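Local coordinates for N-terminal acetyltransferase-like protein (Chaetomium thermophilum, PDB 5NNP) that probably serves as the TPR-repeat auxiliary subunit of an N-terminal acetyltransferase A complex, supporting transfer of acetyl groups to protein N-termini, at residues H157-T170 / Y193-R206. Residues are numbered along the deposited sequence; the frame is centred on the assembly and turned at random.
Sequences HLEGNLEKAEHILT and YKNTIIAERGDIER
Glu166 carries the ionic part of the contact, its carboxylate meeting two arginines, Arg201 through OE1 and Arg206 through OE2. OE1 receives Arg201 NH1 at 2.6 Å; the oxygen lies in the guanidinium plane, but the N-H arrives from above the carboxylate plane, and the two planes are 62° apart. Arg206 NH2 donates a weak bond to Glu166 OE2, while its NH1 is bridged to Asp203 OD1, which extends the salt-bridge network. Glu163 CG lies over one face of the Arg201 guanidinium, 3.6 Å from NH2. Cutting Arg201 back to an alanine would probably leave Glu166 OE1 without this salt bridge and remove the Arg201 CG contact with Leu162 CB.

Hydrogen bonds outside that network are clearest at His157. With CG anti to the backbone N (chi1 -171°), the imidazole projects to Tyr193, whose OH lies at its edge, 2.6 Å from ND1. NE2 donates almost straight (174°) to Glu200 OE2, whose carboxylate is also salt-bridged through OE1 to Arg545 of helix 537-547. Farther along, Lys194 NZ donates to Thr170 OG1 at 2.9 Å.

These helices belong to a TPR-like helical solenoid: segments 162-170 and 193-200 run nearly antiparallel, their axes 9.8 Å apart. Schellman motifs at Gly160 and Gly202 close helices 146-159 and 185-200, and Asn161 and Asp203 are the N-caps of helices 162-175 and 204-214.

Apolar packing centres on Ile197, a knob among His157, Leu162, Ala165 and Glu166. Its CG1 makes a CH-pi contact over the His157 face, 3.9 Å from the ring centroid, whereas CD1 meets Leu169 CD1 at 3.7 Å.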
loop_
_atom_site.group_PDB
_atom_site.type_symbol
_atom_site.label_atom_id
_atom_site.label_comp_id
_atom_site.label_asym_id
_atom_site.label_seq_id
_atom_site.Cartn_x
_atom_site.Cartn_y
_atom_site.Cartn_z
ATOM N N HIS A 157 10.829 6.311 -20.002
ATOM C CA HIS A 157 11.117 5.252 -19.039
ATOM C C HIS A 157 9.910 4.353 -18.770
ATOM O O HIS A 157 10.006 3.123 -18.844
ATOM C CB HIS A 157 11.603 5.882 -17.735
ATOM C CG HIS A 157 12.132 4.892 -16.748
ATOM N ND1 HIS A 157 12.350 5.212 -15.426
ATOM C CD2 HIS A 157 12.475 3.592 -16.886
ATOM C CE1 HIS A 157 12.807 4.146 -14.789
ATOM N NE2 HIS A 157 12.891 3.151 -15.649
ATOM N N LEU A 158 8.771 4.969 -18.467
ATOM C CA LEU A 158 7.566 4.209 -18.166
ATOM C C LEU A 158 7.033 3.537 -19.426
ATOM O O LEU A 158 6.306 2.546 -19.334
ATOM C CB LEU A 158 6.494 5.104 -17.547
ATOM C CG LEU A 158 6.811 5.691 -16.161
ATOM C CD1 LEU A 158 5.640 6.539 -15.646
ATOM C CD2 LEU A 158 7.166 4.579 -15.172
ATOM N N GLU A 159 7.385 4.084 -20.594
ATOM C CA GLU A 159 6.958 3.520 -21.874
ATOM C C GLU A 159 7.755 2.281 -22.218
ATOM O O GLU A 159 7.382 1.543 -23.121
ATOM C CB GLU A 159 7.107 4.542 -23.023
ATOM C CG GLU A 159 6.614 4.035 -24.391
ATOM C CD GLU A 159 6.928 4.982 -25.560
ATOM O OE1 GLU A 159 6.084 5.117 -26.478
ATOM O OE2 GLU A 159 8.027 5.574 -25.589
ATOM N N GLY A 160 8.874 2.074 -21.533
ATOM C CA GLY A 160 9.763 0.965 -21.864
ATOM C C GLY A 160 10.966 1.358 -22.712
ATOM O O GLY A 160 11.816 0.526 -23.000
ATOM N N ASN A 161 11.047 2.629 -23.106
ATOM C CA ASN A 161 12.181 3.127 -23.876
ATOM C C ASN A 161 13.300 3.650 -22.965
ATOM O O ASN A 161 13.512 4.863 -22.838
ATOM C CB ASN A 161 11.714 4.228 -24.836
ATOM C CG ASN A 161 12.661 4.439 -25.993
ATOM O OD1 ASN A 161 13.837 4.090 -25.919
ATOM N ND2 ASN A 161 12.152 5.028 -27.075
ATOM N N LEU A 162 14.016 2.732 -22.329
ATOM C CA LEU A 162 15.069 3.102 -21.391
ATOM C C LEU A 162 16.219 3.863 -22.069
ATOM O O LEU A 162 16.678 4.879 -21.554
ATOM C CB LEU A 162 15.588 1.852 -20.680
ATOM C CG LEU A 162 14.791 1.496 -19.405
ATOM C CD1 LEU A 162 13.298 1.434 -19.673
ATOM C CD2 LEU A 162 15.272 0.180 -18.798
ATOM N N GLU A 163 16.660 3.400 -23.231
ATOM C CA GLU A 163 17.715 4.091 -23.963
ATOM C C GLU A 163 17.388 5.569 -24.212
ATOM O O GLU A 163 18.252 6.436 -24.027
ATOM C CB GLU A 163 18.003 3.400 -25.304
ATOM C CG GLU A 163 19.261 3.913 -26.005
ATOM C CD GLU A 163 19.595 3.136 -27.273
ATOM O OE1 GLU A 163 18.848 2.193 -27.609
ATOM O OE2 GLU A 163 20.602 3.463 -27.935
ATOM N N LYS A 164 16.160 5.869 -24.625
ATOM C CA LYS A 164 15.820 7.263 -24.884
ATOM C C LYS A 164 15.690 8.051 -23.572
ATOM O O LYS A 164 16.027 9.229 -23.510
ATOM C CB LYS A 164 14.538 7.373 -25.714
ATOM C CG LYS A 164 14.553 8.522 -26.723
ATOM C CD LYS A 164 15.619 8.301 -27.787
ATOM C CE LYS A 164 15.588 9.375 -28.871
ATOM N NZ LYS A 164 15.749 10.731 -28.289
ATOM N N ALA A 165 15.214 7.408 -22.514
ATOM C CA ALA A 165 15.103 8.116 -21.249
ATOM C C ALA A 165 16.489 8.493 -20.720
ATOM O O ALA A 165 16.686 9.581 -20.168
ATOM C CB ALA A 165 14.347 7.278 -20.227
ATOM N N GLU A 166 17.451 7.595 -20.874
ATOM C CA GLU A 166 18.798 7.910 -20.444
ATOM C C GLU A 166 19.383 9.055 -21.285
ATOM O O GLU A 166 20.041 9.960 -20.772
ATOM C CB GLU A 166 19.696 6.685 -20.520
ATOM C CG GLU A 166 21.042 6.960 -19.895
ATOM C CD GLU A 166 22.046 5.873 -20.123
ATOM O OE1 GLU A 166 21.637 4.718 -20.405
ATOM O OE2 GLU A 166 23.251 6.187 -20.017
ATOM N N HIS A 167 19.109 9.013 -22.580
ATOM C CA HIS A 167 19.546 10.042 -23.513
ATOM C C HIS A 167 19.037 11.440 -23.129
ATOM O O HIS A 167 19.782 12.417 -23.181
ATOM C CB HIS A 167 19.080 9.664 -24.921
ATOM C CG HIS A 167 19.433 10.670 -25.971
ATOM N ND1 HIS A 167 18.479 11.396 -26.650
ATOM C CD2 HIS A 167 20.628 11.062 -26.468
ATOM C CE1 HIS A 167 19.071 12.193 -27.519
ATOM N NE2 HIS A 167 20.374 12.010 -27.428
ATOM N N ILE A 168 17.764 11.530 -22.744
ATOM C CA ILE A 168 17.165 12.810 -22.387
ATOM C C ILE A 168 17.817 13.338 -21.118
ATOM O O ILE A 168 18.127 14.530 -21.032
ATOM C CB ILE A 168 15.640 12.696 -22.203
ATOM C CG1 ILE A 168 14.962 12.397 -23.546
ATOM C CG2 ILE A 168 15.065 13.962 -21.614
ATOM C CD1 ILE A 168 15.430 13.332 -24.701
ATOM N N LEU A 169 18.066 12.444 -20.156
ATOM C CA LEU A 169 18.709 12.817 -18.900
ATOM C C LEU A 169 20.134 13.294 -19.123
ATOM O O LEU A 169 20.546 14.330 -18.578
ATOM C CB LEU A 169 18.701 11.650 -17.917
ATOM C CG LEU A 169 17.336 11.393 -17.266
ATOM C CD1 LEU A 169 17.304 10.061 -16.514
ATOM C CD2 LEU A 169 16.969 12.533 -16.348
ATOM N N THR A 170 20.889 12.548 -19.927
ATOM C CA THR A 170 22.263 12.925 -20.179
ATOM C C THR A 170 22.339 14.205 -21.010
ATOM O O THR A 170 23.265 15.007 -20.843
ATOM C CB THR A 170 23.037 11.823 -20.911
ATOM O OG1 THR A 170 23.061 10.630 -20.114
ATOM C CG2 THR A 170 24.473 12.296 -21.197
ATOM N N TYR A 193 18.400 8.686 -10.333
ATOM C CA TYR A 193 17.370 8.186 -11.243
ATOM C C TYR A 193 17.990 7.620 -12.526
ATOM O O TYR A 193 17.683 6.485 -12.925
ATOM C CB TYR A 193 16.354 9.288 -11.564
ATOM C CG TYR A 193 15.270 8.881 -12.543
ATOM C CD1 TYR A 193 14.504 7.745 -12.334
ATOM C CD2 TYR A 193 14.999 9.653 -13.672
ATOM C CE1 TYR A 193 13.506 7.371 -13.236
ATOM C CE2 TYR A 193 14.002 9.296 -14.572
ATOM C CZ TYR A 193 13.261 8.154 -14.352
ATOM O OH TYR A 193 12.278 7.807 -15.254
ATOM N N LYS A 194 18.880 8.396 -13.150
ATOM C CA LYS A 194 19.650 7.930 -14.309
ATOM C C LYS A 194 20.426 6.654 -13.981
ATOM O O LYS A 194 20.463 5.721 -14.790
ATOM C CB LYS A 194 20.616 9.014 -14.806
ATOM C CG LYS A 194 21.596 8.540 -15.930
ATOM C CD LYS A 194 22.642 9.618 -16.303
ATOM C CE LYS A 194 23.565 9.176 -17.402
ATOM N NZ LYS A 194 24.663 10.170 -17.696
ATOM N N ASN A 195 21.050 6.607 -12.803
ATOM C CA ASN A 195 21.770 5.403 -12.398
ATOM C C ASN A 195 20.845 4.181 -12.368
ATOM O O ASN A 195 21.200 3.130 -12.895
ATOM C CB ASN A 195 22.453 5.573 -11.033
ATOM C CG ASN A 195 23.421 4.418 -10.713
ATOM O OD1 ASN A 195 23.031 3.421 -10.096
ATOM N ND2 ASN A 195 24.687 4.547 -11.156
ATOM N N THR A 196 19.659 4.309 -11.771
ATOM C CA THR A 196 18.761 3.163 -11.737
ATOM C C THR A 196 18.380 2.768 -13.163
ATOM O O THR A 196 18.182 1.593 -13.453
ATOM C CB THR A 196 17.489 3.422 -10.905
ATOM O OG1 THR A 196 16.705 4.463 -11.502
ATOM C CG2 THR A 196 17.842 3.796 -9.485
ATOM N N ILE A 197 18.316 3.745 -14.062
ATOM C CA ILE A 197 17.942 3.455 -15.448
ATOM C C ILE A 197 19.016 2.638 -16.162
ATOM O O ILE A 197 18.703 1.682 -16.876
ATOM C CB ILE A 197 17.636 4.753 -16.230
ATOM C CG1 ILE A 197 16.276 5.284 -15.775
ATOM C CG2 ILE A 197 17.617 4.498 -17.729
ATOM C CD1 ILE A 197 15.906 6.660 -16.292
ATOM N N ILE A 198 20.276 2.998 -15.951
ATOM C CA ILE A 198 21.377 2.213 -16.484
ATOM C C ILE A 198 21.328 0.756 -16.011
ATOM O O ILE A 198 21.555 -0.161 -16.783
ATOM C CB ILE A 198 22.734 2.820 -16.093
ATOM C CG1 ILE A 198 22.869 4.230 -16.682
ATOM C CG2 ILE A 198 23.878 1.917 -16.563
ATOM C CD1 ILE A 198 24.166 4.963 -16.313
ATOM N N ALA A 199 21.015 0.534 -14.742
ATOM C CA ALA A 199 20.989 -0.822 -14.222
ATOM C C ALA A 199 19.794 -1.577 -14.798
ATOM O O ALA A 199 19.918 -2.728 -15.211
ATOM C CB ALA A 199 20.956 -0.814 -12.701
ATOM N N GLU A 200 18.640 -0.920 -14.852
ATOM C CA GLU A 200 17.473 -1.555 -15.457
ATOM C C GLU A 200 17.744 -1.945 -16.923
ATOM O O GLU A 200 17.164 -2.905 -17.420
ATOM C CB GLU A 200 16.242 -0.651 -15.363
ATOM C CG GLU A 200 15.672 -0.549 -13.960
ATOM C CD GLU A 200 14.283 0.055 -13.929
ATOM O OE1 GLU A 200 13.810 0.382 -12.808
ATOM O OE2 GLU A 200 13.676 0.199 -15.018
ATOM N N ARG A 201 18.634 -1.221 -17.602
ATOM C CA ARG A 201 19.023 -1.623 -18.945
ATOM C C ARG A 201 19.895 -2.875 -18.868
ATOM O O ARG A 201 20.127 -3.526 -19.882
ATOM C CB ARG A 201 19.746 -0.496 -19.690
ATOM C CG ARG A 201 18.876 0.739 -19.844
ATOM C CD ARG A 201 19.562 1.818 -20.647
ATOM N NE ARG A 201 19.908 1.336 -21.975
ATOM C CZ ARG A 201 20.712 1.973 -22.814
ATOM N NH1 ARG A 201 21.269 3.127 -22.453
ATOM N NH2 ARG A 201 20.967 1.449 -24.004
ATOM N N GLY A 202 20.359 -3.220 -17.665
ATOM C CA GLY A 202 21.046 -4.486 -17.447
ATOM C C GLY A 202 22.552 -4.369 -17.499
ATOM O O GLY A 202 23.261 -5.370 -17.530
ATOM N N ASP A 203 23.035 -3.132 -17.508
ATOM C CA ASP A 203 24.461 -2.846 -17.590
ATOM C C ASP A 203 25.043 -2.583 -16.203
ATOM O O ASP A 203 25.354 -1.445 -15.857
ATOM C CB ASP A 203 24.693 -1.644 -18.492
ATOM C CG ASP A 203 26.026 -1.694 -19.200
ATOM O OD1 ASP A 203 26.098 -1.174 -20.335
ATOM O OD2 ASP A 203 26.993 -2.243 -18.627
ATOM N N ILE A 204 25.177 -3.636 -15.405
ATOM C CA ILE A 204 25.601 -3.479 -14.024
ATOM C C ILE A 204 27.029 -2.949 -13.949
ATOM O O ILE A 204 27.382 -2.183 -13.062
ATOM C CB ILE A 204 25.491 -4.806 -13.252
ATOM C CG1 ILE A 204 24.045 -5.311 -13.292
ATOM C CG2 ILE A 204 25.950 -4.624 -11.821
ATOM C CD1 ILE A 204 23.042 -4.295 -12.819
ATOM N N GLU A 205 27.849 -3.357 -14.898
ATOM C CA GLU A 205 29.209 -2.854 -14.978
ATOM C C GLU A 205 29.224 -1.325 -15.103
ATOM O O GLU A 205 29.981 -0.634 -14.429
ATOM C CB GLU A 205 29.922 -3.495 -16.166
ATOM C CG GLU A 205 31.325 -2.989 -16.405
ATOM C CD GLU A 205 32.300 -3.516 -15.382
ATOM O OE1 GLU A 205 32.067 -4.636 -14.883
ATOM O OE2 GLU A 205 33.289 -2.815 -15.077
ATOM N N ARG A 206 28.379 -0.797 -15.974
ATOM C CA ARG A 206 28.391 0.629 -16.244
ATOM C C ARG A 206 27.751 1.421 -15.116
ATOM O O ARG A 206 28.180 2.537 -14.809
ATOM C CB ARG A 206 27.672 0.921 -17.553
ATOM C CG ARG A 206 28.111 2.204 -18.210
ATOM C CD ARG A 206 27.479 2.326 -19.561
ATOM N NE ARG A 206 26.340 3.239 -19.563
ATOM C CZ ARG A 206 25.114 2.894 -19.932
ATOM N NH1 ARG A 206 24.851 1.649 -20.321
ATOM N NH2 ARG A 206 24.155 3.797 -19.923
#